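Local structure of HPV18 E7 (Human papillomavirus type 18, 6IWD) at residues 6-11 with 23-29. The protein probably drives quiescent host cells into the cell cycle for viral genome replication, and binds the host phosphatase PTPN14 through its zinc-binding CR3 domain. Residues are numbered along the deposited sequence.
Sequences PQRHTM and ELVVESS
Residues 7-11 and 23-28 are strands running antiparallel, their axes 4.6 Å apart at closest and at 158°. Three hydrogen-bonded pairs set the register: Q7 with S28 (Q7 N to S28 O 3.0 Å, S28 N to Q7 O 3.1 Å), H9 with V26 (H9 N to V26 O and V26 N to H9 O, both 2.9 Å), M11 with L24 (M11 N to L24 O 2.7 Å, L24 N to M11 O 2.9 Å). Between them lie the non-hydrogen-bonded pairs R8-E27 and T10-V25. On their face, R8 (chi1 t) reaches E27 in a salt bridge, R8 NH2 to E27 OE2 2.7 Å, and R8 CD packs 3.6 Å from V25 CG1; E27 OE1 bridges to K17 of the second E7 subunit. H9, M11 and S28 on the other face touch helix 30-41, with M11 CB 4.2 Å from L24 CB. S29 OG (chi1 p) caps that helix, hydrogen bonding to D32 N. This is the beta hairpin of the E7 CR3 zinc-binding domain, its sheet continuing into the second subunit at V26 and E27.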
loop_
_atom_site.group_PDB
_atom_site.type_symbol
_atom_site.label_atom_id
_atom_site.label_comp_id
_atom_site.label_asym_id
_atom_site.label_seq_id
_atom_site.Cartn_x
_atom_site.Cartn_y
_atom_site.Cartn_z
ATOM N N PRO B 6 -14.805 5.800 -6.710
ATOM C CA PRO B 6 -13.919 4.833 -7.372
ATOM C C PRO B 6 -14.148 4.765 -8.878
ATOM O O PRO B 6 -15.272 4.910 -9.369
ATOM C CB PRO B 6 -14.281 3.510 -6.690
ATOM C CG PRO B 6 -14.678 3.908 -5.318
ATOM C CD PRO B 6 -15.346 5.267 -5.445
ATOM N N GLN B 7 -13.062 4.549 -9.613
ATOM C CA GLN B 7 -13.107 4.381 -11.057
ATOM C C GLN B 7 -12.542 3.019 -11.433
ATOM O O GLN B 7 -11.851 2.367 -10.645
ATOM C CB GLN B 7 -12.331 5.497 -11.772
ATOM C CG GLN B 7 -12.992 6.874 -11.685
ATOM C CD GLN B 7 -14.268 6.977 -12.518
ATOM O OE1 GLN B 7 -15.226 6.230 -12.316
ATOM N NE2 GLN B 7 -14.283 7.917 -13.457
ATOM N N ARG B 8 -12.856 2.585 -12.648
ATOM C CA ARG B 8 -12.344 1.321 -13.153
ATOM C C ARG B 8 -10.975 1.542 -13.784
ATOM O O ARG B 8 -10.792 2.484 -14.564
ATOM C CB ARG B 8 -13.303 0.704 -14.168
ATOM C CG ARG B 8 -12.669 -0.405 -14.983
ATOM C CD ARG B 8 -13.641 -1.507 -15.307
ATOM N NE ARG B 8 -14.849 -1.446 -14.486
ATOM C CZ ARG B 8 -15.846 -2.316 -14.595
ATOM N NH1 ARG B 8 -15.759 -3.303 -15.479
ATOM N NH2 ARG B 8 -16.923 -2.207 -13.823
ATOM N N HIS B 9 -10.017 0.682 -13.432
ATOM C CA HIS B 9 -8.669 0.730 -13.979
ATOM C C HIS B 9 -8.233 -0.676 -14.356
ATOM O O HIS B 9 -8.656 -1.656 -13.738
ATOM C CB HIS B 9 -7.668 1.320 -12.980
ATOM C CG HIS B 9 -8.156 2.557 -12.298
ATOM N ND1 HIS B 9 -8.072 3.806 -12.875
ATOM C CD2 HIS B 9 -8.731 2.740 -11.084
ATOM C CE1 HIS B 9 -8.582 4.703 -12.050
ATOM N NE2 HIS B 9 -8.989 4.084 -10.957
ATOM N N THR B 10 -7.382 -0.778 -15.372
ATOM C CA THR B 10 -6.813 -2.061 -15.760
ATOM C C THR B 10 -5.316 -2.053 -15.487
ATOM O O THR B 10 -4.617 -1.109 -15.864
ATOM C CB THR B 10 -7.080 -2.383 -17.232
ATOM O OG1 THR B 10 -8.491 -2.414 -17.459
ATOM C CG2 THR B 10 -6.502 -3.756 -17.588
ATOM N N MET B 11 -4.836 -3.097 -14.820
ATOM C CA MET B 11 -3.417 -3.284 -14.543
ATOM C C MET B 11 -2.903 -4.444 -15.384
ATOM O O MET B 11 -3.366 -5.578 -15.227
ATOM C CB MET B 11 -3.177 -3.568 -13.063
ATOM C CG MET B 11 -3.549 -2.433 -12.131
ATOM S SD MET B 11 -2.282 -1.152 -12.072
ATOM C CE MET B 11 -0.839 -2.124 -11.643
ATOM N N GLU B 23 -4.064 -9.588 -16.965
ATOM C CA GLU B 23 -4.904 -8.398 -16.980
ATOM C C GLU B 23 -5.746 -8.403 -15.705
ATOM O O GLU B 23 -6.609 -9.268 -15.532
ATOM C CB GLU B 23 -5.780 -8.388 -18.227
ATOM C CG GLU B 23 -5.860 -7.054 -18.941
ATOM C CD GLU B 23 -6.288 -7.201 -20.395
ATOM O OE1 GLU B 23 -5.621 -7.952 -21.148
ATOM O OE2 GLU B 23 -7.302 -6.573 -20.780
ATOM N N LEU B 24 -5.485 -7.453 -14.811
ATOM C CA LEU B 24 -6.272 -7.272 -13.596
ATOM C C LEU B 24 -7.138 -6.033 -13.751
ATOM O O LEU B 24 -6.648 -4.976 -14.162
ATOM C CB LEU B 24 -5.380 -7.123 -12.364
ATOM C CG LEU B 24 -4.372 -8.224 -12.086
ATOM C CD1 LEU B 24 -3.484 -7.803 -10.943
ATOM C CD2 LEU B 24 -5.098 -9.519 -11.764
ATOM N N VAL B 25 -8.419 -6.166 -13.436
ATOM C CA VAL B 25 -9.371 -5.071 -13.540
ATOM C C VAL B 25 -9.858 -4.753 -12.135
ATOM O O VAL B 25 -10.412 -5.624 -11.451
ATOM C CB VAL B 25 -10.534 -5.424 -14.479
ATOM C CG1 VAL B 25 -11.525 -4.273 -14.557
ATOM C CG2 VAL B 25 -9.987 -5.779 -15.862
ATOM N N VAL B 26 -9.627 -3.523 -11.695
ATOM C CA VAL B 26 -10.006 -3.102 -10.357
ATOM C C VAL B 26 -10.906 -1.873 -10.439
ATOM O O VAL B 26 -10.952 -1.160 -11.445
ATOM C CB VAL B 26 -8.771 -2.804 -9.473
ATOM C CG1 VAL B 26 -7.972 -4.079 -9.233
ATOM C CG2 VAL B 26 -7.892 -1.740 -10.115
ATOM N N GLU B 27 -11.626 -1.632 -9.351
ATOM C CA GLU B 27 -12.260 -0.347 -9.096
ATOM C C GLU B 27 -11.725 0.158 -7.770
ATOM O O GLU B 27 -11.659 -0.605 -6.798
ATOM C CB GLU B 27 -13.785 -0.459 -9.064
ATOM C CG GLU B 27 -14.360 -0.909 -10.382
ATOM C CD GLU B 27 -15.852 -0.667 -10.480
ATOM O OE1 GLU B 27 -16.485 -0.401 -9.433
ATOM O OE2 GLU B 27 -16.390 -0.737 -11.609
ATOM N N SER B 28 -11.307 1.419 -7.738
ATOM C CA SER B 28 -10.683 1.952 -6.531
ATOM C C SER B 28 -10.563 3.462 -6.653
ATOM O O SER B 28 -10.736 4.037 -7.732
ATOM C CB SER B 28 -9.300 1.333 -6.296
ATOM O OG SER B 28 -8.376 1.850 -7.234
ATOM N N SER B 29 -10.250 4.096 -5.525
ATOM C CA SER B 29 -9.868 5.494 -5.540
ATOM C C SER B 29 -8.507 5.652 -6.211
ATOM O O SER B 29 -7.754 4.683 -6.384
ATOM C CB SER B 29 -9.797 6.049 -4.122
ATOM O OG SER B 29 -8.705 5.448 -3.425
#